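Local atomic coordinates of BsaWI endonuclease (Geobacillus stearothermophilus, PDB entry 4ZSF), a protein that acts as a restriction endonuclease of the PD-(D/E)XK nuclease superfamily, here caught on DNA in a pre-specific complex. Residues A[172-176]-A[203-207]; A[175-180]-A[215-220]; A[188-192]-A[245-249]; A[232-236]-A[265-269]. All blocks are in the same frame, centred on the assembly; numbering follows the deposited sequence. Where two conformers were deposited one is given.

From the N-terminal side, helix 172-184 opens two contacts in succession. Interaction 1 closes the shorter loop, meeting helix 202-209; interaction 2 starts from the same helix, overlapping it at Asp175 and Arg176, and reaches on to the loop before strand 222-226. Interaction 3 starts within both loops, on the central strand 188-193, and crosses them to reach helix 243-258. It also crosses interaction 4, which ties the start of strand 235-238 to the C-terminal tail and lies in series after interactions 1 and 2. Ser179 with Ser189 joins interactions 2 and 3, Asn218 with Tyr265 interactions 2 and 4, and His248 with Tyr236 interactions 3 and 4.

Interaction 1: A[172-176]-A[203-207]; sequences VTRDR and KFIAM. With nucleotides of chain B.
Met207 points its side chain at helix 172-184 and crosses both Thr173 and Arg176 at a slant. A bend at its last torsion (chi3 85°) brings the methyl CE down on the helix, 3.5 Å from Thr173 CA and 3.7 Å from Arg176 CD. Next to it, Val172 meets Phe204 at about a right angle: the methyl CG2 comes in at the ring's edge, near its plane, 3.5 Å from Phe204 CD2. The ring's face is taken by its neighbour Lys203, whose CD lies over the centre. Arg176 sends its chain past the Met207 methyl to the backbone, where NH1 gives a bond of 2.6 Å to Met207 O. That oxygen lies in the guanidinium plane, although the bond is bent (133° at the hydrogen). The two short helical segments run nearly parallel, at 14°, with 11.2 Å between their axes, so side chains have to fill the gap. On the DNA side, Thr173 OG1 makes a weak bond of 3.3 Å to OP2 of DG4 of chain B, while Lys203 NZ, held also by Tyr215 OH, makes another weak one of 3.1 Å to OP1 of DC3 of chain B. Both donors go to phosphate oxygens and not to bases, consistent with a grip on the DNA backbone that does not read sequence, as suits a pre-specific complex.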
# COMPACT_ATOMS: atom_id res chain seq x y z
N VAL A 172 -12.22 -1.13 5.45
CA VAL A 172 -13.53 -0.52 5.49
C VAL A 172 -13.46 0.96 5.86
O VAL A 172 -14.32 1.69 5.42
CB VAL A 172 -14.51 -1.28 6.45
CG1 VAL A 172 -14.60 -2.81 6.07
CG2 VAL A 172 -14.12 -1.07 7.92
N THR A 173 -12.46 1.43 6.63
CA THR A 173 -12.39 2.89 6.86
C THR A 173 -12.18 3.61 5.54
O THR A 173 -12.84 4.61 5.29
CB THR A 173 -11.28 3.35 7.88
OG1 THR A 173 -9.98 3.12 7.33
CG2 THR A 173 -11.38 2.62 9.21
N ARG A 174 -11.30 3.09 4.68
CA ARG A 174 -11.08 3.70 3.36
C ARG A 174 -12.13 3.35 2.25
O ARG A 174 -12.23 4.06 1.24
CB ARG A 174 -9.68 3.33 2.85
N ASP A 175 -12.90 2.27 2.43
CA ASP A 175 -13.96 1.82 1.49
C ASP A 175 -15.30 2.53 1.69
O ASP A 175 -16.15 2.57 0.79
CB ASP A 175 -14.20 0.32 1.64
CG ASP A 175 -13.03 -0.53 1.12
OD1 ASP A 175 -12.44 -0.21 0.07
OD2 ASP A 175 -12.70 -1.53 1.78
N ARG A 176 -15.51 3.04 2.88
CA ARG A 176 -16.78 3.72 3.16
C ARG A 176 -16.99 4.98 2.30
O ARG A 176 -18.09 5.20 1.81
CB ARG A 176 -16.84 4.04 4.66
CG ARG A 176 -18.05 4.79 5.11
CD ARG A 176 -18.10 5.00 6.67
NE ARG A 176 -18.74 6.31 7.00
CZ ARG A 176 -20.01 6.38 7.39
NH1 ARG A 176 -20.69 5.26 7.56
NH2 ARG A 176 -20.59 7.53 7.65
N LYS A 203 -17.64 0.01 16.72
CA LYS A 203 -17.22 0.98 15.71
C LYS A 203 -17.60 0.51 14.31
O LYS A 203 -18.13 1.28 13.52
CB LYS A 203 -15.71 1.23 15.78
CG LYS A 203 -15.20 2.11 14.65
CD LYS A 203 -13.75 1.83 14.31
CE LYS A 203 -13.20 2.83 13.30
NZ LYS A 203 -13.12 4.20 13.87
N PHE A 204 -17.34 -0.75 14.00
CA PHE A 204 -17.56 -1.19 12.66
C PHE A 204 -19.06 -1.40 12.33
O PHE A 204 -19.52 -1.07 11.22
CB PHE A 204 -16.72 -2.44 12.43
CG PHE A 204 -15.22 -2.15 12.42
CD1 PHE A 204 -14.40 -2.55 13.48
CD2 PHE A 204 -14.64 -1.45 11.36
CE1 PHE A 204 -13.04 -2.29 13.46
CE2 PHE A 204 -13.27 -1.18 11.34
CZ PHE A 204 -12.47 -1.61 12.40
N ILE A 205 -19.85 -1.84 13.30
CA ILE A 205 -21.30 -1.81 13.12
C ILE A 205 -21.78 -0.38 12.79
O ILE A 205 -22.62 -0.20 11.90
CB ILE A 205 -22.02 -2.34 14.38
CG1 ILE A 205 -21.85 -3.86 14.46
CG2 ILE A 205 -23.51 -2.04 14.34
CD1 ILE A 205 -22.11 -4.40 15.89
N ALA A 206 -21.21 0.61 13.47
CA ALA A 206 -21.59 2.01 13.28
C ALA A 206 -21.17 2.52 11.90
O ALA A 206 -21.90 3.27 11.26
CB ALA A 206 -20.98 2.89 14.40
N MET A 207 -19.99 2.09 11.45
CA MET A 207 -19.51 2.45 10.11
C MET A 207 -20.46 1.99 9.03
O MET A 207 -20.56 2.66 7.98
CB MET A 207 -18.14 1.85 9.80
CG MET A 207 -17.03 2.48 10.57
SD MET A 207 -15.39 2.16 9.87
CE MET A 207 -15.31 3.47 8.65
P DC B 3 -10.36 3.78 16.08
OP1 DC B 3 -11.22 4.98 16.22
OP2 DC B 3 -10.86 2.42 15.70
O5' DC B 3 -9.19 4.10 15.04
C5' DC B 3 -8.47 5.28 15.12
C4' DC B 3 -7.29 5.17 14.19
O4' DC B 3 -6.18 4.48 14.88
C3' DC B 3 -7.56 4.34 12.92
O3' DC B 3 -6.92 4.94 11.85
C2' DC B 3 -6.89 3.02 13.23
C1' DC B 3 -5.65 3.56 13.93
N1 DC B 3 -4.84 2.56 14.60
C2 DC B 3 -3.53 2.91 14.98
O2 DC B 3 -3.15 4.07 14.78
N3 DC B 3 -2.76 1.98 15.57
C4 DC B 3 -3.23 0.74 15.79
N4 DC B 3 -2.44 -0.13 16.43
C5 DC B 3 -4.57 0.37 15.40
C6 DC B 3 -5.32 1.30 14.80
P DG B 4 -7.69 5.26 10.49
OP1 DG B 4 -8.81 6.13 10.82
OP2 DG B 4 -7.86 4.00 9.72
O5' DG B 4 -6.57 6.08 9.66
C5' DG B 4 -5.94 7.19 10.24
C4' DG B 4 -4.51 7.24 9.79
O4' DG B 4 -3.71 6.30 10.56
C3' DG B 4 -4.29 6.90 8.34
O3' DG B 4 -3.21 7.73 7.87
C2' DG B 4 -3.92 5.39 8.40
C1' DG B 4 -3.09 5.36 9.68
N9 DG B 4 -3.03 4.06 10.39
C8 DG B 4 -4.09 3.18 10.60
N7 DG B 4 -3.74 2.13 11.34
C5 DG B 4 -2.41 2.33 11.60
C6 DG B 4 -1.50 1.51 12.33
O6 DG B 4 -1.75 0.44 12.91
N1 DG B 4 -0.23 2.08 12.41
C2 DG B 4 0.12 3.27 11.77
N2 DG B 4 1.39 3.67 11.91
N3 DG B 4 -0.73 4.05 11.13
C4 DG B 4 -1.96 3.52 11.06

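Interaction 2: A[175-180]-A[215-220]; sequences DREPSM and YRLNGW
Arg176 turns its guanidinium end-on to the loop and gives two N-H groups to one acceptor: NH1 lies 3.0 Å and NH2 3.1 Å from Leu217 O, which sits in the guanidinium plane. Both nitrogens approach from the same face of that carbonyl, and NH1 is shared with Met207 O. The flat group is sandwiched, with Tyr215 CD1 over the centre of one face and Met180 SD over the rim of the other. With an alanine here, Leu217 O would probably lose both donors and Tyr215 and Met180 the group that separates them. Ser179 is the second donor, its OG making a short bond of 2.5 Å to Gly219 O, in the carbonyl plane; the same hydroxyl also pairs with Ser189 OG of the central strand. In this PD-(D/E)XK protein, helix 172-184 thus lies against the loop that leads into strand 222-226, itself a neighbour of strand 188-193 in the mixed sheet. Trp220 adds a CH-pi contact, Ser179 CB standing 3.7 Å from the centroid of its five-membered ring, while its NE1 is satisfied by Gln163 OE1. Within the loop, Asn218 ND2 reaches Trp220 O at 2.9 Å in an almost straight line (178°) and also pairs with Tyr265 O. Asn218 O is buried without any polar partner, Met180 CE lying 3.7 Å from it.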
# COMPACT_ATOMS: atom_id res chain seq x y z
N ASP A 175 -12.90 2.27 2.43
CA ASP A 175 -13.96 1.82 1.49
C ASP A 175 -15.30 2.53 1.69
O ASP A 175 -16.15 2.57 0.79
CB ASP A 175 -14.20 0.32 1.64
CG ASP A 175 -13.03 -0.53 1.12
OD1 ASP A 175 -12.44 -0.21 0.07
OD2 ASP A 175 -12.70 -1.53 1.78
N ARG A 176 -15.51 3.04 2.88
CA ARG A 176 -16.78 3.72 3.16
C ARG A 176 -16.99 4.98 2.30
O ARG A 176 -18.09 5.20 1.81
CB ARG A 176 -16.84 4.04 4.66
CG ARG A 176 -18.05 4.79 5.11
CD ARG A 176 -18.10 5.00 6.67
NE ARG A 176 -18.74 6.31 7.00
CZ ARG A 176 -20.01 6.38 7.39
NH1 ARG A 176 -20.69 5.26 7.56
NH2 ARG A 176 -20.59 7.53 7.65
N GLU A 177 -15.96 5.80 2.13
CA GLU A 177 -16.12 7.10 1.43
C GLU A 177 -16.55 6.84 -0.06
O GLU A 177 -17.54 7.41 -0.52
CB GLU A 177 -14.84 7.97 1.57
N PRO A 178 -15.88 5.91 -0.78
CA PRO A 178 -16.36 5.72 -2.15
C PRO A 178 -17.72 5.06 -2.21
O PRO A 178 -18.46 5.30 -3.16
CB PRO A 178 -15.30 4.81 -2.78
CG PRO A 178 -14.59 4.15 -1.62
CD PRO A 178 -14.58 5.22 -0.55
N SER A 179 -18.06 4.25 -1.21
CA SER A 179 -19.41 3.63 -1.22
C SER A 179 -20.45 4.78 -1.04
O SER A 179 -21.46 4.82 -1.73
CB SER A 179 -19.56 2.61 -0.09
OG SER A 179 -20.95 2.33 0.09
N MET A 180 -20.14 5.74 -0.18
CA MET A 180 -21.11 6.86 0.05
C MET A 180 -21.23 7.74 -1.20
O MET A 180 -22.33 8.26 -1.51
CB MET A 180 -20.69 7.68 1.28
CG MET A 180 -20.95 6.78 2.55
SD MET A 180 -20.49 7.53 4.08
CE MET A 180 -21.93 8.57 4.40
N TYR A 215 -20.21 8.46 13.01
CA TYR A 215 -20.73 7.95 11.74
C TYR A 215 -22.18 8.24 11.71
O TYR A 215 -22.97 7.41 12.14
CB TYR A 215 -20.49 6.44 11.59
CG TYR A 215 -19.02 6.13 11.65
CD1 TYR A 215 -18.18 6.44 10.58
CD2 TYR A 215 -18.44 5.59 12.80
CE1 TYR A 215 -16.81 6.17 10.64
CE2 TYR A 215 -17.07 5.34 12.88
CZ TYR A 215 -16.26 5.64 11.79
OH TYR A 215 -14.91 5.40 11.84
N ARG A 216 -22.55 9.43 11.22
CA ARG A 216 -23.95 9.85 11.27
C ARG A 216 -24.82 9.03 10.30
O ARG A 216 -25.90 8.57 10.67
CB ARG A 216 -24.07 11.34 10.94
CG ARG A 216 -25.33 11.99 11.53
CD ARG A 216 -25.44 13.49 11.19
NE ARG A 216 -25.49 13.75 9.74
CZ ARG A 216 -26.60 13.72 9.00
NH1 ARG A 216 -27.78 13.43 9.57
NH2 ARG A 216 -26.54 13.99 7.70
N LEU A 217 -24.33 8.82 9.08
CA LEU A 217 -25.10 8.07 8.07
C LEU A 217 -24.56 6.67 7.88
O LEU A 217 -23.39 6.40 8.20
CB LEU A 217 -25.05 8.79 6.75
CG LEU A 217 -25.43 10.28 6.80
CD1 LEU A 217 -25.42 10.85 5.40
CD2 LEU A 217 -26.82 10.39 7.43
N ASN A 218 -25.38 5.80 7.31
CA ASN A 218 -24.92 4.47 6.90
C ASN A 218 -23.87 4.57 5.76
O ASN A 218 -23.91 5.51 4.94
CB ASN A 218 -26.10 3.59 6.46
CG ASN A 218 -27.02 4.29 5.45
OD1 ASN A 218 -27.62 5.31 5.77
ND2 ASN A 218 -27.11 3.75 4.21
N GLY A 219 -22.93 3.63 5.72
CA GLY A 219 -21.83 3.73 4.76
C GLY A 219 -22.12 2.96 3.48
O GLY A 219 -21.47 3.17 2.42
N TRP A 220 -23.13 2.07 3.57
CA TRP A 220 -23.57 1.18 2.49
C TRP A 220 -25.09 1.04 2.56
O TRP A 220 -25.65 1.27 3.62
CB TRP A 220 -22.96 -0.25 2.57
CG TRP A 220 -21.44 -0.28 2.31
CD1 TRP A 220 -20.83 -0.58 1.12
CD2 TRP A 220 -20.41 -0.00 3.24
NE1 TRP A 220 -19.49 -0.48 1.26
CE2 TRP A 220 -19.19 -0.15 2.55
CE3 TRP A 220 -20.38 0.36 4.61
CZ2 TRP A 220 -17.95 0.09 3.16
CZ3 TRP A 220 -19.13 0.58 5.22
CH2 TRP A 220 -17.94 0.43 4.50

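Interaction 3: A[188-192]-A[245-249]; sequences WSVAI and FVQHA
Trp188 and Phe245 form the aromatic part of this contact, but they are no true stack. Their planes lie only 25° apart, yet the rings are slid past one another, with the Trp188 six-membered ring and the Phe245 ring 5.5 Å apart at their centroids, so they barely overlap, CH2 of Trp188 coming to 3.6 Å from CE1 of Phe245. In both residues CG stands anti to the backbone N, and this sends the two rings into the space between strand and helix. A CH-pi contact comes next: Ile192 CD1 sits over one face of the Phe245 ring, 4.2 Å from its centroid. The rest is plain apolar packing. Val190 CG2 touches the edge of the same ring, 4.0 Å from Phe245 CE1, so strand residues meet Phe245 at both face and edge. Farther along the helix Trp188 presses on Ala249, with CH2 3.5 Å from Ala249 CA and CZ3 3.7 Å from Ala249 CB. His248 touches Trp188 with CB, and its backbone O lies over the rim of one indole face; its ND1 is bonded to Tyr224 OH. Strand and helix segments run antiparallel (177°), their axes 11.5 Å apart. Strand 188-193 lies in the sheet between strands 155-165 and 222-226, so helix 243-258 packs here on a sheet face, joined by Ile162 from one side strand, Tyr224 from the other, and Leu103 of helix 70-103.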
# COMPACT_ATOMS: atom_id res chain seq x y z
N TRP A 188 -27.10 1.42 -6.20
CA TRP A 188 -27.06 0.48 -5.05
C TRP A 188 -25.62 0.27 -4.67
O TRP A 188 -24.80 -0.02 -5.54
CB TRP A 188 -27.69 -0.82 -5.49
CG TRP A 188 -27.98 -1.79 -4.40
CD1 TRP A 188 -28.48 -1.52 -3.13
CD2 TRP A 188 -27.82 -3.21 -4.50
NE1 TRP A 188 -28.67 -2.73 -2.48
CE2 TRP A 188 -28.27 -3.76 -3.29
CE3 TRP A 188 -27.36 -4.08 -5.52
CZ2 TRP A 188 -28.28 -5.16 -3.07
CZ3 TRP A 188 -27.36 -5.44 -5.30
CH2 TRP A 188 -27.78 -5.97 -4.06
N SER A 189 -25.28 0.41 -3.39
CA SER A 189 -23.87 0.28 -3.03
C SER A 189 -23.76 -0.73 -1.90
O SER A 189 -24.26 -0.50 -0.80
CB SER A 189 -23.26 1.63 -2.59
OG SER A 189 -21.90 1.45 -2.26
N VAL A 190 -23.13 -1.86 -2.17
CA VAL A 190 -23.07 -2.87 -1.12
C VAL A 190 -21.71 -3.48 -0.96
O VAL A 190 -20.81 -3.26 -1.78
CB VAL A 190 -24.10 -4.03 -1.40
CG1 VAL A 190 -25.54 -3.48 -1.34
CG2 VAL A 190 -23.80 -4.70 -2.74
N ALA A 191 -21.54 -4.24 0.14
CA ALA A 191 -20.25 -4.90 0.37
C ALA A 191 -20.52 -6.35 0.70
O ALA A 191 -21.55 -6.64 1.35
CB ALA A 191 -19.53 -4.26 1.48
N ILE A 192 -19.61 -7.24 0.29
CA ILE A 192 -19.72 -8.69 0.62
C ILE A 192 -18.44 -8.99 1.32
O ILE A 192 -17.35 -8.67 0.78
CB ILE A 192 -19.89 -9.50 -0.68
CG1 ILE A 192 -21.27 -9.18 -1.28
CG2 ILE A 192 -19.78 -11.03 -0.40
CD1 ILE A 192 -21.51 -9.77 -2.71
N PHE A 245 -28.55 -11.31 -0.51
CA PHE A 245 -27.98 -10.44 -1.54
C PHE A 245 -28.83 -10.53 -2.84
O PHE A 245 -29.17 -9.51 -3.47
CB PHE A 245 -26.52 -10.85 -1.83
CG PHE A 245 -25.94 -10.18 -3.08
CD1 PHE A 245 -25.45 -8.89 -3.04
CD2 PHE A 245 -25.87 -10.89 -4.27
CE1 PHE A 245 -24.95 -8.27 -4.21
CE2 PHE A 245 -25.38 -10.30 -5.43
CZ PHE A 245 -24.90 -8.99 -5.42
N VAL A 246 -29.14 -11.75 -3.27
CA VAL A 246 -29.94 -11.93 -4.49
C VAL A 246 -31.33 -11.33 -4.32
O VAL A 246 -31.80 -10.60 -5.22
CB VAL A 246 -30.05 -13.42 -4.90
CG1 VAL A 246 -31.09 -13.64 -6.07
CG2 VAL A 246 -28.70 -13.96 -5.28
N GLN A 247 -31.99 -11.59 -3.19
CA GLN A 247 -33.36 -11.03 -3.05
C GLN A 247 -33.32 -9.48 -2.96
O GLN A 247 -34.20 -8.79 -3.52
CB GLN A 247 -34.07 -11.69 -1.86
CG GLN A 247 -34.27 -13.20 -2.07
CD GLN A 247 -35.07 -13.47 -3.34
OE1 GLN A 247 -36.09 -12.84 -3.54
NE2 GLN A 247 -34.56 -14.31 -4.24
N HIS A 248 -32.31 -8.91 -2.30
CA HIS A 248 -32.24 -7.44 -2.24
C HIS A 248 -31.87 -6.88 -3.62
O HIS A 248 -32.33 -5.77 -3.96
CB HIS A 248 -31.25 -6.96 -1.17
CG HIS A 248 -31.68 -7.32 0.23
ND1 HIS A 248 -30.83 -7.25 1.32
CD2 HIS A 248 -32.86 -7.81 0.70
CE1 HIS A 248 -31.47 -7.63 2.41
NE2 HIS A 248 -32.72 -7.96 2.07
N ALA A 249 -31.03 -7.59 -4.37
CA ALA A 249 -30.70 -7.10 -5.73
C ALA A 249 -31.98 -6.97 -6.57
O ALA A 249 -32.09 -6.06 -7.41
CB ALA A 249 -29.74 -8.04 -6.44

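Interaction 4: A[232-236]-A[265-269]; sequences IDRIY and YEWKA
Lys268 is stretched out along its whole length, CG anti to the backbone N (chi1 177°) and the rest of the chain extended, and this carries NZ across to Asp233, whose own CG lies anti to its backbone N. Arg234 is likewise extended from CG to NE before its guanidinium turns aside toward the tail. The salt bridge is tight: Lys268 NZ stands 2.6 Å from Asp233 OD1, on the anti side and 23° out of the carboxylate plane. One water joins this end, giving a hydrogen to Asp233 O and accepting from Lys268 NZ at 3.1 Å, and a bound calcium ion lies about 4 Å from the Asp233 side chain at the nearest atoms. Arg234 NH1 makes a nearly straight bond (167°) of 2.7 Å to Trp267 O and is also bonded to His221 O. NH2 adds only weak bonds, to Trp267 O and, at 3.3 Å, to Glu266 O. Lys268 CB lies over a face of the guanidinium, 3.6 Å from Arg234 NH1. A methionine in place of Lys268 would probably leave the Asp233 carboxylate without this positive partner and the bridging water without one donor. Tyr236 OH rests beside the lysine chain, 3.8 Å from Lys268 CE, and two waters link it to Ala269 N and Ala269 O. Asp233 and Arg234 form the corner of a type II' turn from Ile232 to Ile235 that leads into strand 235-238. That strand is bonded to strand 222-226, while the tail 265-269 follows helix 243-258 and lies back on it, Ala269 against His248 and Trp267 against Ala252.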
# COMPACT_ATOMS: atom_id res chain seq x y z
N ILE A 232 -28.37 -7.27 11.59
CA ILE A 232 -28.31 -6.06 12.43
C ILE A 232 -28.51 -4.87 11.51
O ILE A 232 -27.56 -4.43 10.89
CB ILE A 232 -26.94 -5.91 13.17
CG1 ILE A 232 -26.63 -7.17 13.96
CG2 ILE A 232 -26.97 -4.67 14.10
CD1 ILE A 232 -25.14 -7.27 14.38
N ASP A 233 -29.75 -4.42 11.37
CA ASP A 233 -30.09 -3.31 10.49
C ASP A 233 -29.69 -3.59 9.03
O ASP A 233 -30.43 -4.28 8.33
CB ASP A 233 -29.46 -2.01 11.01
CG ASP A 233 -30.04 -0.76 10.34
OD1 ASP A 233 -30.90 -0.86 9.42
OD2 ASP A 233 -29.59 0.32 10.76
N ARG A 234 -28.54 -3.07 8.57
CA ARG A 234 -28.13 -3.30 7.16
C ARG A 234 -27.01 -4.31 7.06
O ARG A 234 -26.45 -4.48 5.97
CB ARG A 234 -27.67 -1.97 6.53
CG ARG A 234 -28.78 -0.90 6.50
CD ARG A 234 -28.12 0.47 6.16
NE ARG A 234 -29.08 1.58 6.02
CZ ARG A 234 -29.78 1.87 4.91
NH1 ARG A 234 -29.67 1.12 3.81
NH2 ARG A 234 -30.63 2.92 4.95
N ILE A 235 -26.72 -5.01 8.16
CA ILE A 235 -25.68 -6.05 8.13
C ILE A 235 -26.38 -7.40 8.08
O ILE A 235 -26.99 -7.83 9.07
CB ILE A 235 -24.79 -5.99 9.33
CG1 ILE A 235 -24.08 -4.60 9.38
CG2 ILE A 235 -23.77 -7.06 9.23
CD1 ILE A 235 -23.39 -4.35 10.74
N TYR A 236 -26.34 -8.02 6.91
CA TYR A 236 -27.11 -9.23 6.66
C TYR A 236 -26.29 -10.51 6.55
O TYR A 236 -25.19 -10.46 5.99
CB TYR A 236 -27.83 -9.08 5.31
CG TYR A 236 -28.68 -7.84 5.21
CD1 TYR A 236 -29.94 -7.78 5.83
CD2 TYR A 236 -28.24 -6.75 4.45
CE1 TYR A 236 -30.74 -6.63 5.70
CE2 TYR A 236 -29.04 -5.60 4.33
CZ TYR A 236 -30.30 -5.58 4.93
OH TYR A 236 -31.07 -4.42 4.79
N TYR A 265 -28.63 7.40 0.08
CA TYR A 265 -28.23 6.56 1.21
C TYR A 265 -29.41 6.03 2.03
O TYR A 265 -29.26 5.05 2.73
CB TYR A 265 -27.21 7.34 2.11
CG TYR A 265 -27.87 8.44 2.90
CD1 TYR A 265 -28.43 8.16 4.14
CD2 TYR A 265 -28.04 9.75 2.38
CE1 TYR A 265 -29.08 9.15 4.89
CE2 TYR A 265 -28.70 10.74 3.14
CZ TYR A 265 -29.22 10.41 4.37
OH TYR A 265 -29.86 11.34 5.13
N GLU A 266 -30.58 6.69 1.98
CA GLU A 266 -31.69 6.31 2.83
C GLU A 266 -32.34 5.01 2.39
O GLU A 266 -32.99 4.33 3.21
CB GLU A 266 -32.77 7.42 2.84
CG GLU A 266 -32.25 8.72 3.40
CD GLU A 266 -33.34 9.78 3.36
OE1 GLU A 266 -34.19 9.78 4.29
OE2 GLU A 266 -33.33 10.59 2.43
N TRP A 267 -32.15 4.66 1.13
CA TRP A 267 -32.81 3.46 0.59
C TRP A 267 -32.41 2.23 1.43
O TRP A 267 -31.25 2.05 1.80
CB TRP A 267 -32.43 3.22 -0.87
CG TRP A 267 -33.16 2.03 -1.50
CD1 TRP A 267 -34.35 2.10 -2.19
CD2 TRP A 267 -32.79 0.66 -1.47
NE1 TRP A 267 -34.72 0.83 -2.61
CE2 TRP A 267 -33.77 -0.07 -2.19
CE3 TRP A 267 -31.68 -0.04 -0.95
CZ2 TRP A 267 -33.70 -1.47 -2.39
CZ3 TRP A 267 -31.60 -1.47 -1.15
CH2 TRP A 267 -32.59 -2.15 -1.87
N LYS A 268 -33.38 1.38 1.74
CA LYS A 268 -33.05 0.15 2.42
C LYS A 268 -33.96 -0.97 1.91
O LYS A 268 -35.12 -0.70 1.66
CB LYS A 268 -33.21 0.35 3.94
CG LYS A 268 -32.94 -0.95 4.73
CD LYS A 268 -32.88 -0.72 6.25
CE LYS A 268 -32.98 -2.07 7.06
NZ LYS A 268 -33.12 -1.82 8.54
N ALA A 269 -33.45 -2.19 1.76
CA ALA A 269 -34.24 -3.30 1.25
C ALA A 269 -35.35 -3.69 2.22
O ALA A 269 -35.18 -3.55 3.44
CB ALA A 269 -33.33 -4.50 1.02
O HOH W 1 -32.92 -4.90 8.89
O HOH W 2 -30.61 -2.82 2.56
O HOH W 3 -33.68 -4.98 5.23